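PDB 4GKH: aminoglycoside 3'-phosphotransferase AphA1-IAB from Acinetobacter baumannii, which transfers a phosphate group from a nucleoside triphosphate to the 3'-hydroxyl of kanamycin and related aminoglycosides, giving resistance to these antibiotics. Local coordinates for residues Arg131-Pro136 against Val194-Asp199. Sequence-based numbering, arbitrary orientation. Where two conformers were deposited one is given.
Sequences RLHSIP and VVTHGD. With KAN (kanamycin a), chain M.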
# COMPACT_ATOMS: atom_id res chain seq x y z
N ARG A 131 0.06 -1.02 15.50
CA ARG A 131 1.16 -0.07 15.71
C ARG A 131 0.97 1.16 14.84
O ARG A 131 1.01 2.30 15.34
CB ARG A 131 2.52 -0.69 15.38
CG ARG A 131 3.08 -1.62 16.43
CD ARG A 131 4.32 -2.33 15.89
NE ARG A 131 5.41 -1.42 15.57
CZ ARG A 131 6.52 -1.77 14.91
NH1 ARG A 131 7.46 -0.88 14.67
NH2 ARG A 131 6.67 -3.02 14.50
N LEU A 132 0.79 0.94 13.55
CA LEU A 132 0.60 2.05 12.60
C LEU A 132 -0.56 2.95 13.01
O LEU A 132 -0.44 4.18 13.02
CB LEU A 132 0.34 1.50 11.19
CG LEU A 132 0.19 2.59 10.11
CD1 LEU A 132 1.51 3.30 9.91
CD2 LEU A 132 -0.30 1.96 8.80
N HIS A 133 -1.68 2.32 13.36
CA HIS A 133 -2.86 3.06 13.75
C HIS A 133 -2.78 3.69 15.14
O HIS A 133 -3.68 4.43 15.52
CB HIS A 133 -4.11 2.19 13.60
CG HIS A 133 -4.44 1.89 12.17
ND1 HIS A 133 -5.56 1.18 11.79
CD2 HIS A 133 -3.80 2.22 11.03
CE1 HIS A 133 -5.59 1.09 10.47
NE2 HIS A 133 -4.53 1.72 9.98
N SER A 134 -1.70 3.43 15.88
CA SER A 134 -1.53 4.04 17.19
C SER A 134 -0.71 5.32 17.12
O SER A 134 -0.56 6.02 18.13
CB SER A 134 -0.86 3.06 18.16
OG SER A 134 0.50 2.89 17.82
N ILE A 135 -0.17 5.64 15.95
CA ILE A 135 0.60 6.89 15.83
C ILE A 135 -0.36 8.06 16.04
O ILE A 135 -1.38 8.14 15.35
CB ILE A 135 1.26 7.03 14.45
CG1 ILE A 135 2.25 5.89 14.19
CG2 ILE A 135 1.94 8.40 14.33
CD1 ILE A 135 2.67 5.79 12.73
N PRO A 136 -0.07 8.96 16.99
CA PRO A 136 -1.00 10.08 17.17
C PRO A 136 -1.15 10.89 15.88
O PRO A 136 -0.13 11.21 15.27
CB PRO A 136 -0.35 10.91 18.28
CG PRO A 136 0.39 9.86 19.10
CD PRO A 136 0.96 8.93 18.06
N VAL A 194 -7.14 7.73 11.65
CA VAL A 194 -5.86 7.30 12.19
C VAL A 194 -4.85 7.51 11.08
O VAL A 194 -5.22 7.80 9.95
CB VAL A 194 -5.88 5.80 12.53
CG1 VAL A 194 -6.92 5.50 13.63
CG2 VAL A 194 -6.16 4.99 11.27
N VAL A 195 -3.57 7.34 11.40
CA VAL A 195 -2.56 7.32 10.34
C VAL A 195 -2.69 6.01 9.56
O VAL A 195 -2.59 4.92 10.13
CB VAL A 195 -1.12 7.41 10.94
CG1 VAL A 195 -0.09 7.33 9.82
CG2 VAL A 195 -0.94 8.72 11.75
N THR A 196 -2.92 6.11 8.25
CA THR A 196 -3.11 4.91 7.42
C THR A 196 -2.00 4.74 6.40
O THR A 196 -1.32 5.70 6.02
CB THR A 196 -4.46 4.89 6.66
OG1 THR A 196 -4.51 5.99 5.75
CG2 THR A 196 -5.64 4.95 7.64
N HIS A 197 -1.82 3.50 5.96
CA HIS A 197 -0.82 3.18 4.95
C HIS A 197 -1.36 3.52 3.56
O HIS A 197 -0.67 4.10 2.72
CB HIS A 197 -0.51 1.68 5.03
CG HIS A 197 0.47 1.21 4.00
ND1 HIS A 197 0.11 0.91 2.70
CD2 HIS A 197 1.80 0.95 4.08
CE1 HIS A 197 1.17 0.52 2.02
NE2 HIS A 197 2.21 0.54 2.84
N GLY A 198 -2.61 3.14 3.32
CA GLY A 198 -3.26 3.43 2.05
C GLY A 198 -3.31 2.30 1.03
O GLY A 198 -4.16 2.32 0.13
N ASP A 199 -2.39 1.35 1.13
CA ASP A 199 -2.43 0.14 0.30
C ASP A 199 -1.90 -1.05 1.12
O ASP A 199 -0.90 -1.66 0.77
CB ASP A 199 -1.63 0.36 -1.00
CG ASP A 199 -1.90 -0.70 -2.06
OD1 ASP A 199 -2.76 -1.58 -1.83
OD2 ASP A 199 -1.26 -0.64 -3.12
C1 KAN M . -3.96 -3.58 -7.31
C2 KAN M . -2.73 -3.42 -6.45
C3 KAN M . -2.45 -1.97 -6.09
C4 KAN M . -2.26 -1.19 -7.40
C5 KAN M . -3.54 -1.31 -8.20
C6 KAN M . -3.26 -0.53 -9.49
C7 KAN M . -9.06 -4.62 -6.38
C8 KAN M . -7.97 -5.58 -6.79
C9 KAN M . -6.62 -4.99 -6.32
C10 KAN M . -6.34 -3.64 -7.00
C11 KAN M . -7.46 -2.68 -6.53
C12 KAN M . -8.81 -3.23 -6.99
C13 KAN M . -7.76 -8.03 -6.79
C14 KAN M . -8.83 -9.09 -6.50
C15 KAN M . -9.01 -9.42 -5.04
C16 KAN M . -7.68 -9.92 -4.50
C17 KAN M . -6.67 -8.79 -4.70
C18 KAN M . -5.31 -9.07 -4.03
N1 KAN M . -4.44 -0.57 -10.36
N2 KAN M . -7.25 -1.36 -7.16
N3 KAN M . -10.32 -5.21 -6.88
N4 KAN M . -10.01 -10.48 -4.88
O5 KAN M . -3.79 -2.71 -8.48
O6 KAN M . -2.91 -4.18 -5.24
O7 KAN M . -1.25 -1.93 -5.31
O8 KAN M . -2.03 0.20 -7.12
O9 KAN M . -5.08 -3.09 -6.56
O10 KAN M . -5.55 -5.95 -6.50
O11 KAN M . -8.30 -6.86 -6.18
O12 KAN M . -6.55 -8.47 -6.12
O13 KAN M . -10.03 -8.60 -7.11
O14 KAN M . -7.84 -10.18 -3.11
O15 KAN M . -4.48 -7.88 -4.11
O HOH W 1 -3.04 6.72 13.98
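The catalytic loop of this kinase-like fold is entered from strand 193-196, and L132 and H133 of helix 118-133, with I135 of the loop that follows, pack on that entry against V194, V195 and H197. V195 is the most buried by the contact. The H133 ring receives CG2 of V194 over one face, a CH-pi contact with the methyl carbon 3.6 Å from the ring centroid and only 11° off its normal. A flat imidazole suits this place: it offers a face to a branched aliphatic while ND1 is hydrogen-bonded to OH of Y252 and NE2 to OD2 of D229. CD2 of the same ring lies 3.1 Å from O of V195, a buried carbonyl without a hydrogen-bond partner. L132, with CG anti to its backbone N (chi1 -177°), comes in beside this carbonyl, and its CD2 reaches CB of H197 at 3.8 Å. CG2 of V195 meets CB of I135 at 3.9 Å, two beta-branched side chains, I135 also touching L76 and V195 touching W75, both on helix 61-76. No direct hydrogen bond joins the segments; instead one water donates to O of I135 and accepts from N of V195. Beyond the strand, ND1 of H197 takes N-H of D199 in its ring plane (3.0 Å). At the positive phi of G198 (99°) a CB would press on O of H197, hence glycine. Kanamycin O7, the 3'-hydroxyl that is phosphorylated, donates a hydrogen bond to OD2 of D199 (2.5 Å), probably the proton acceptor. This H-G-D sequence is the aminoglycoside phosphotransferase counterpart of the protein kinase HRD catalytic-loop motif.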